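Local coordinates for protein glutaredoxin (Methanosarcina mazei, PDB 3NZN) that probably acts as a thiol-disulfide oxidoreductase of the glutaredoxin family, working through a CxxC cysteine pair on a thioredoxin fold, at residues Q9-D20 with G46-L57. Numbering follows the deposited sequence.
With SO4 (sulfate ion), chain F.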
ATOM      1  N   GLN A   9     -10.676   8.471 -11.186  1.00 12.26           N
ATOM      2  CA  GLN A   9      -9.508   7.847 -11.722  1.00 12.59           C
ATOM      3  C   GLN A   9      -9.827   6.404 -12.148  1.00 12.55           C
ATOM      4  O   GLN A   9     -10.422   5.618 -11.455  1.00 12.49           O
ATOM      5  CB  GLN A   9      -8.359   7.819 -10.732  1.00 14.33           C
ATOM      6  CG  GLN A   9      -8.000   9.039 -10.088  1.00 18.69           C
ATOM      7  CD  GLN A   9      -7.055   8.775  -8.860  1.00 24.87           C
ATOM      8  OE1 GLN A   9      -7.397   8.041  -7.807  1.00 26.09           O
ATOM      9  NE2 GLN A   9      -5.832   9.325  -9.010  1.00 24.40           N
ATOM     10  N   LYS A  10      -9.362   6.007 -13.357  1.00 12.93           N
ATOM     11  CA  LYS A  10      -9.508   4.690 -13.848  1.00 12.34           C
ATOM     12  C   LYS A  10      -8.846   3.682 -12.941  1.00 11.80           C
ATOM     13  O   LYS A  10      -7.650   3.855 -12.616  1.00 14.77           O
ATOM     14  CB  LYS A  10      -8.962   4.569 -15.286  1.00 13.68           C
ATOM     15  CG  LYS A  10      -9.235   3.215 -15.904  1.00 14.33           C
ATOM     16  CD  LYS A  10      -8.803   3.129 -17.303  1.00 18.30           C
ATOM     17  CE  LYS A  10      -7.312   3.243 -17.503  1.00 18.64           C
ATOM     18  NZ  LYS A  10      -6.988   3.229 -18.996  1.00 22.19           N
ATOM     19  N   ASP A  11      -9.604   2.684 -12.478  1.00 10.68           N
ATOM     20  CA  ASP A  11      -9.026   1.716 -11.568  1.00 11.50           C
ATOM     21  C   ASP A  11      -9.015   0.265 -12.116  1.00 10.62           C
ATOM     22  O   ASP A  11      -8.401  -0.576 -11.554  1.00 11.99           O
ATOM     23  CB  ASP A  11      -9.625   1.800 -10.148  1.00 12.12           C
ATOM     24  CG  ASP A  11     -11.101   1.523 -10.111  1.00 13.07           C
ATOM     25  OD1 ASP A  11     -11.762   1.167 -11.087  1.00 18.42           O
ATOM     26  OD2 ASP A  11     -11.644   1.772  -8.998  1.00 13.70           O
ATOM     27  N   ARG A  12      -9.717   0.031 -13.250  1.00 11.19           N
ATOM     28  CA  ARG A  12      -9.819  -1.315 -13.852  1.00 11.82           C
ATOM     29  C   ARG A  12     -10.180  -1.138 -15.274  1.00 11.73           C
ATOM     30  O   ARG A  12     -10.880  -0.238 -15.643  1.00 12.73           O
ATOM     31  CB  ARG A  12     -10.967  -2.100 -13.228  1.00 15.68           C
ATOM     32  CG  ARG A  12     -11.101  -2.374 -11.788  1.00 21.53           C
ATOM     33  CD  ARG A  12     -12.377  -3.150 -11.467  1.00 21.52           C
ATOM     34  NE  ARG A  12     -12.793  -2.812 -10.111  1.00 30.85           N
ATOM     35  CZ  ARG A  12     -13.587  -1.767  -9.838  1.00 37.02           C
ATOM     36  NH1 ARG A  12     -14.019  -1.588  -8.653  1.00 37.53           N
ATOM     37  NH2 ARG A  12     -14.026  -0.919 -10.769  1.00 40.14           N
ATOM     38  N   GLY A  13      -9.713  -2.077 -16.103  1.00 13.01           N
ATOM     39  CA  GLY A  13     -10.183  -2.244 -17.498  1.00 13.76           C
ATOM     40  C   GLY A  13     -10.340  -3.716 -17.806  1.00 12.44           C
ATOM     41  O   GLY A  13      -9.637  -4.545 -17.325  1.00 13.89           O
ATOM     42  N   ASN A  14     -11.223  -3.956 -18.779  1.00 11.66           N
ATOM     43  CA  ASN A  14     -11.493  -5.312 -19.286  1.00 12.93           C
ATOM     44  C   ASN A  14     -11.556  -5.281 -20.788  1.00 12.19           C
ATOM     45  O   ASN A  14     -12.418  -4.691 -21.316  1.00 14.45           O
ATOM     46  CB  ASN A  14     -12.880  -5.817 -18.720  1.00 15.11           C
ATOM     47  CG  ASN A  14     -12.962  -5.944 -17.149  1.00 17.86           C
ATOM     48  OD1 ASN A  14     -12.238  -5.388 -16.397  1.00 23.07           O
ATOM     49  ND2 ASN A  14     -13.856  -6.837 -16.725  1.00 23.13           N
ATOM     50  N   HIS A  15     -10.555  -5.903 -21.355  1.00 12.47           N
ATOM     51  CA  HIS A  15     -10.521  -6.015 -22.812  1.00 12.42           C
ATOM     52  C   HIS A  15     -11.076  -7.389 -23.178  1.00 12.23           C
ATOM     53  O   HIS A  15     -10.442  -8.415 -22.918  1.00 13.77           O
ATOM     54  CB  HIS A  15      -9.087  -5.880 -23.301  1.00 15.28           C
ATOM     55  CG  HIS A  15      -8.549  -4.512 -23.047  1.00 17.18           C
ATOM     56  ND1 HIS A  15      -7.590  -3.961 -23.851  1.00 24.95           N
ATOM     57  CD2 HIS A  15      -8.846  -3.583 -22.106  1.00 23.55           C
ATOM     58  CE1 HIS A  15      -7.300  -2.748 -23.405  1.00 26.49           C
ATOM     59  NE2 HIS A  15      -8.056  -2.487 -22.355  1.00 23.90           N
ATOM     60  N   VAL A  16     -12.227  -7.422 -23.829  1.00 12.31           N
ATOM     61  CA  VAL A  16     -12.969  -8.626 -24.082  1.00 12.87           C
ATOM     62  C   VAL A  16     -13.508  -8.612 -25.531  1.00 12.98           C
ATOM     63  O   VAL A  16     -14.557  -9.183 -25.841  1.00 18.12           O
ATOM     64  CB  VAL A  16     -14.059  -8.984 -23.041  1.00 13.15           C
ATOM     65  CG1 VAL A  16     -14.293 -10.426 -23.036  1.00 17.68           C
ATOM     66  CG2 VAL A  16     -13.738  -8.434 -21.677  1.00 14.39           C
ATOM     67  N   SER A  17     -12.692  -8.104 -26.451  1.00 12.90           N
ATOM     68  CA  SER A  17     -13.024  -8.044 -27.854  1.00 13.10           C
ATOM     69  C   SER A  17     -11.975  -8.609 -28.777  1.00 13.06           C
ATOM     70  O   SER A  17     -12.020  -8.369 -29.937  1.00 17.23           O
ATOM     71  CB  SER A  17     -13.307  -6.572 -28.216  1.00 15.35           C
ATOM     72  OG  SER A  17     -14.187  -6.074 -27.295  1.00 22.58           O
ATOM     73  N   GLY A  18     -11.075  -9.393 -28.207  1.00 12.11           N
ATOM     74  CA  GLY A  18     -10.047 -10.061 -28.979  1.00 11.89           C
ATOM     75  C   GLY A  18     -10.137 -11.536 -28.854  1.00 11.42           C
ATOM     76  O   GLY A  18     -11.240 -12.086 -28.982  1.00 13.44           O
ATOM     77  N   VAL A  19      -9.018 -12.207 -28.652  1.00 10.95           N
ATOM     78  CA  VAL A  19      -8.986 -13.656 -28.580  1.00 11.82           C
ATOM     79  C   VAL A  19      -9.219 -14.183 -27.217  1.00 11.36           C
ATOM     80  O   VAL A  19      -8.523 -13.739 -26.231  1.00 10.76           O
ATOM     81  CB  VAL A  19      -7.653 -14.196 -29.189  1.00 12.73           C
ATOM     82  CG1 VAL A  19      -7.536 -15.719 -28.971  1.00 14.45           C
ATOM     83  CG2 VAL A  19      -7.489 -13.753 -30.639  1.00 14.39           C
ATOM     84  N   ASP A  20     -10.220 -15.042 -27.035  1.00 11.55           N
ATOM     85  CA  ASP A  20     -10.474 -15.627 -25.715  1.00 11.26           C
ATOM     86  C   ASP A  20      -9.384 -16.619 -25.391  1.00 11.26           C
ATOM     87  O   ASP A  20      -9.283 -17.688 -26.030  1.00 11.63           O
ATOM     88  CB  ASP A  20     -11.864 -16.324 -25.786  1.00 12.05           C
ATOM     89  CG  ASP A  20     -12.258 -17.013 -24.576  1.00 14.80           C
ATOM     90  OD1 ASP A  20     -11.710 -16.731 -23.522  1.00 15.20           O
ATOM     91  OD2 ASP A  20     -13.179 -17.869 -24.722  1.00 22.46           O
ATOM     92  N   GLY A  46      -3.156  -9.352 -28.534  1.00  9.76           N
ATOM     93  CA  GLY A  46      -4.564  -9.473 -29.024  1.00  9.99           C
ATOM     94  C   GLY A  46      -5.457 -10.317 -28.160  1.00  8.99           C
ATOM     95  O   GLY A  46      -6.537 -10.667 -28.595  1.00 10.48           O
ATOM     96  N   VAL A  47      -4.988 -10.662 -26.955  1.00  9.44           N
ATOM     97  CA  VAL A  47      -5.745 -11.545 -26.042  1.00  9.82           C
ATOM     98  C   VAL A  47      -6.789 -10.721 -25.192  1.00  9.53           C
ATOM     99  O   VAL A  47      -6.550  -9.542 -24.927  1.00 10.95           O
ATOM    100  CB  VAL A  47      -4.857 -12.357 -25.178  1.00 10.25           C
ATOM    101  CG1 VAL A  47      -3.902 -13.240 -25.984  1.00 11.73           C
ATOM    102  CG2 VAL A  47      -4.055 -11.526 -24.131  1.00 11.89           C
ATOM    103  N   ASP A  48      -7.817 -11.362 -24.828  1.00  9.62           N
ATOM    104  CA  ASP A  48      -8.748 -10.793 -23.825  1.00  9.12           C
ATOM    105  C   ASP A  48      -7.982 -10.835 -22.500  1.00  8.92           C
ATOM    106  O   ASP A  48      -7.357 -11.759 -22.083  1.00  9.93           O
ATOM    107  CB  ASP A  48      -9.975 -11.613 -23.728  1.00  9.79           C
ATOM    108  CG  ASP A  48     -10.873 -11.572 -24.885  1.00 10.73           C
ATOM    109  OD1 ASP A  48     -10.660 -10.805 -25.789  1.00 12.12           O
ATOM    110  OD2 ASP A  48     -11.796 -12.470 -24.912  1.00 13.64           O
ATOM    111  N   PHE A  49      -8.111  -9.696 -21.740  1.00  9.39           N
ATOM    112  CA  PHE A  49      -7.527  -9.619 -20.382  1.00  9.41           C
ATOM    113  C   PHE A  49      -8.204  -8.456 -19.644  1.00  9.11           C
ATOM    114  O   PHE A  49      -8.702  -7.571 -20.206  1.00  9.78           O
ATOM    115  CB  PHE A  49      -6.002  -9.401 -20.425  1.00  9.54           C
ATOM    116  CG  PHE A  49      -5.570  -8.082 -20.909  1.00  9.70           C
ATOM    117  CD1 PHE A  49      -5.114  -7.102 -19.957  1.00 10.85           C
ATOM    118  CD2 PHE A  49      -5.521  -7.701 -22.209  1.00  9.97           C
ATOM    119  CE1 PHE A  49      -4.669  -5.892 -20.368  1.00 12.57           C
ATOM    120  CE2 PHE A  49      -5.093  -6.511 -22.647  1.00 11.82           C
ATOM    121  CZ  PHE A  49      -4.647  -5.543 -21.699  1.00 12.33           C
ATOM    122  N   ASP A  50      -8.107  -8.637 -18.319  1.00  9.86           N
ATOM    123  CA  ASP A  50      -8.465  -7.553 -17.395  1.00  9.48           C
ATOM    124  C   ASP A  50      -7.188  -7.048 -16.736  1.00  9.46           C
ATOM    125  O   ASP A  50      -6.262  -7.725 -16.525  1.00  9.63           O
ATOM    126  CB  ASP A  50      -9.373  -8.120 -16.323  1.00 12.37           C
ATOM    127  CG  ASP A  50     -10.648  -8.637 -16.828  1.00 14.85           C
ATOM    128  OD1 ASP A  50     -11.029  -8.391 -17.956  1.00 15.60           O
ATOM    129  OD2 ASP A  50     -11.255  -9.336 -16.047  1.00 25.44           O
ATOM    130  N   TYR A  51      -7.319  -5.776 -16.274  1.00 10.65           N
ATOM    131  CA  TYR A  51      -6.249  -5.176 -15.431  1.00 10.88           C
ATOM    132  C   TYR A  51      -6.936  -4.345 -14.307  1.00 11.04           C
ATOM    133  O   TYR A  51      -8.028  -3.888 -14.441  1.00 11.72           O
ATOM    134  CB  TYR A  51      -5.253  -4.424 -16.214  1.00 12.30           C
ATOM    135  CG  TYR A  51      -5.735  -3.220 -16.902  1.00 13.57           C
ATOM    136  CD1 TYR A  51      -5.640  -1.977 -16.273  1.00 15.89           C
ATOM    137  CD2 TYR A  51      -6.426  -3.284 -18.111  1.00 14.98           C
ATOM    138  CE1 TYR A  51      -6.105  -0.867 -16.872  1.00 18.88           C
ATOM    139  CE2 TYR A  51      -6.899  -2.143 -18.729  1.00 18.96           C
ATOM    140  CZ  TYR A  51      -6.735  -0.940 -18.079  1.00 19.63           C
ATOM    141  OH  TYR A  51      -7.200   0.207 -18.630  1.00 24.24           O
ATOM    142  N   VAL A  52      -6.157  -4.307 -13.217  1.00  9.77           N
ATOM    143  CA  VAL A  52      -6.604  -3.583 -11.968  1.00  9.73           C
ATOM    144  C   VAL A  52      -5.405  -2.815 -11.490  1.00 10.72           C
ATOM    145  O   VAL A  52      -4.316  -3.302 -11.358  1.00 11.73           O
ATOM    146  CB  VAL A  52      -6.993  -4.629 -10.912  1.00 11.83           C
ATOM    147  CG1 VAL A  52      -7.375  -3.946  -9.573  1.00 12.80           C
ATOM    148  CG2 VAL A  52      -8.178  -5.484 -11.425  1.00 14.06           C
ATOM    149  N   TYR A  53      -5.704  -1.489 -11.160  1.00  9.70           N
ATOM    150  CA  TYR A  53      -4.698  -0.665 -10.530  1.00  9.88           C
ATOM    151  C   TYR A  53      -4.958  -0.633  -9.011  1.00  9.32           C
ATOM    152  O   TYR A  53      -5.948   0.052  -8.564  1.00 10.37           O
ATOM    153  CB  TYR A  53      -4.732   0.743 -11.095  1.00 10.68           C
ATOM    154  CG  TYR A  53      -4.270   0.834 -12.537  1.00 11.17           C
ATOM    155  CD1 TYR A  53      -3.193   0.086 -13.003  1.00 12.14           C
ATOM    156  CD2 TYR A  53      -4.889   1.666 -13.421  1.00 13.48           C
ATOM    157  CE1 TYR A  53      -2.788   0.180 -14.322  1.00 14.77           C
ATOM    158  CE2 TYR A  53      -4.477   1.757 -14.779  1.00 16.49           C
ATOM    159  CZ  TYR A  53      -3.447   1.004 -15.183  1.00 16.80           C
ATOM    160  OH  TYR A  53      -3.061   1.058 -16.528  1.00 22.07           O
ATOM    161  N   VAL A  54      -4.275  -1.404  -8.294  1.00  9.98           N
ATOM    162  CA  VAL A  54      -4.594  -1.679  -6.899  1.00 11.43           C
ATOM    163  C   VAL A  54      -4.450  -0.303  -6.066  1.00 11.69           C
ATOM    164  O   VAL A  54      -5.296  -0.156  -5.128  1.00 13.34           O
ATOM    165  CB  VAL A  54      -3.685  -2.725  -6.309  1.00 12.37           C
ATOM    166  CG1 VAL A  54      -3.878  -2.922  -4.851  1.00 14.89           C
ATOM    167  CG2 VAL A  54      -3.934  -4.129  -6.999  1.00 12.91           C
ATOM    168  N   ASP A  55      -3.581   0.530  -6.451  1.00 12.54           N
ATOM    169  CA  ASP A  55      -3.439   1.789  -5.706  1.00 13.57           C
ATOM    170  C   ASP A  55      -4.571   2.710  -5.966  1.00 14.35           C
ATOM    171  O   ASP A  55      -4.684   3.725  -5.226  1.00 18.95           O
ATOM    172  CB  ASP A  55      -2.191   2.474  -6.123  1.00 14.55           C
ATOM    173  CG  ASP A  55      -2.163   2.829  -7.581  1.00 12.81           C
ATOM    174  OD1 ASP A  55      -2.377   1.950  -8.455  1.00 12.86           O
ATOM    175  OD2 ASP A  55      -1.796   3.927  -7.959  1.00 21.03           O
ATOM    176  N   ARG A  56      -5.490   2.488  -6.890  1.00 12.08           N
ATOM    177  CA  ARG A  56      -6.652   3.278  -7.138  1.00 11.31           C
ATOM    178  C   ARG A  56      -7.902   2.720  -6.515  1.00 11.26           C
ATOM    179  O   ARG A  56      -8.953   3.253  -6.681  1.00 12.79           O
ATOM    180  CB  ARG A  56      -6.824   3.562  -8.633  1.00 12.07           C
ATOM    181  CG  ARG A  56      -5.760   4.479  -9.107  1.00 18.47           C
ATOM    182  CD  ARG A  56      -5.965   4.979 -10.434  1.00 17.19           C
ATOM    183  NE  ARG A  56      -4.996   6.015 -10.782  1.00 17.55           N
ATOM    184  CZ  ARG A  56      -4.789   6.304 -12.072  1.00 18.71           C
ATOM    185  NH1 ARG A  56      -5.519   5.715 -12.975  1.00 19.19           N
ATOM    186  NH2 ARG A  56      -3.892   7.208 -12.427  1.00 20.50           N
ATOM    187  N   LEU A  57      -7.762   1.621  -5.809  1.00 13.57           N
ATOM    188  CA  LEU A  57      -8.911   1.019  -5.140  1.00 15.22           C
ATOM    189  C   LEU A  57      -8.995   1.515  -3.716  1.00 16.25           C
ATOM    190  O   LEU A  57      -7.987   1.854  -3.130  1.00 19.17           O
ATOM    191  CB  LEU A  57      -8.803  -0.489  -5.197  1.00 14.35           C
ATOM    192  CG  LEU A  57      -8.768  -1.171  -6.557  1.00 16.06           C
ATOM    193  CD1 LEU A  57      -8.475  -2.634  -6.347  1.00 14.87           C
ATOM    194  CD2 LEU A  57     -10.088  -0.944  -7.348  1.00 17.06           C
TER
HETATM  195  S   SO4 F 107      -8.956   1.059 -21.486  1.00 27.10           S
HETATM  196  O1  SO4 F 107     -10.430   0.814 -21.697  1.00 32.23           O
HETATM  197  O2  SO4 F 107      -8.310   1.167 -22.797  1.00 34.06           O
HETATM  198  O3  SO4 F 107      -8.744   2.234 -20.771  1.00 28.47           O
HETATM  199  O4  SO4 F 107      -8.536  -0.212 -20.812  1.00 32.99           O
HETATM  200  O   HOH W   1      -3.738   7.488  -8.400  1.00 33.01           O
HETATM  201  O   HOH W   2      -4.203   2.703 -18.398  1.00 35.67           O
HETATM  202  O   HOH W   3     -11.045 -10.234 -20.252  1.00 26.35           O
HETATM  203  O   HOH W   4     -13.180 -12.501 -27.158  1.00 21.27           O
HETATM  204  O   HOH W   5     -12.545 -14.045 -22.918  1.00 34.35           O
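Tyr-51 lays one face of its ring over the backbone of Gly-13, CA standing 3.9 Å from the ring centroid in a CH-pi contact, where antiparallel strands 10-15 and 49-53 pair in the sheet of this thioredoxin-fold protein. On its other side strand 49-53 pairs in parallel with strand 24-28; strand 10-15 carries the sheet outward to strand 2-4. With CG between backbone N and carbonyl carbon (chi1 65°), the phenol swings across Gly-13, a position where a beta-carbon would collide with the ring. Its OH gives a 2.6 Å hydrogen bond to O4 of a sulfate, probably from the crystallisation liquor, and accepts one from Lys-10 NZ. His-15 NE2 reaches the same O4 in the imidazole plane, while Lys-10 NZ also holds sulfate O3 at 2.7 Å. Replaced by alanine, Tyr-51 would lose its ring from over Gly-13, and the Lys-10 ammonium and sulfate O4 would probably be left without their shared hydroxyl partner. Phe-49 CZ lies over a face of the His-15 ring, the two planes 41° apart; Phe-49 and Tyr-51 also touch helix 33-45, at Leu-42 and Lys-39. Paired backbone bonds join Gly-13 with Tyr-51 and His-15 with Phe-49. At one end, Arg-56 NH1 donates in its guanidinium plane to a lone pair of Lys-10 O (2.9 Å, 166°), and Gln-9 CB covers a guanidinium face. At the other, Val-19 bridges Val-47, and Asp-48 OD1 takes the Gly-18 N-H at 2.8 Å, nearly along its own C-O axis, while OD2 accepts from two waters.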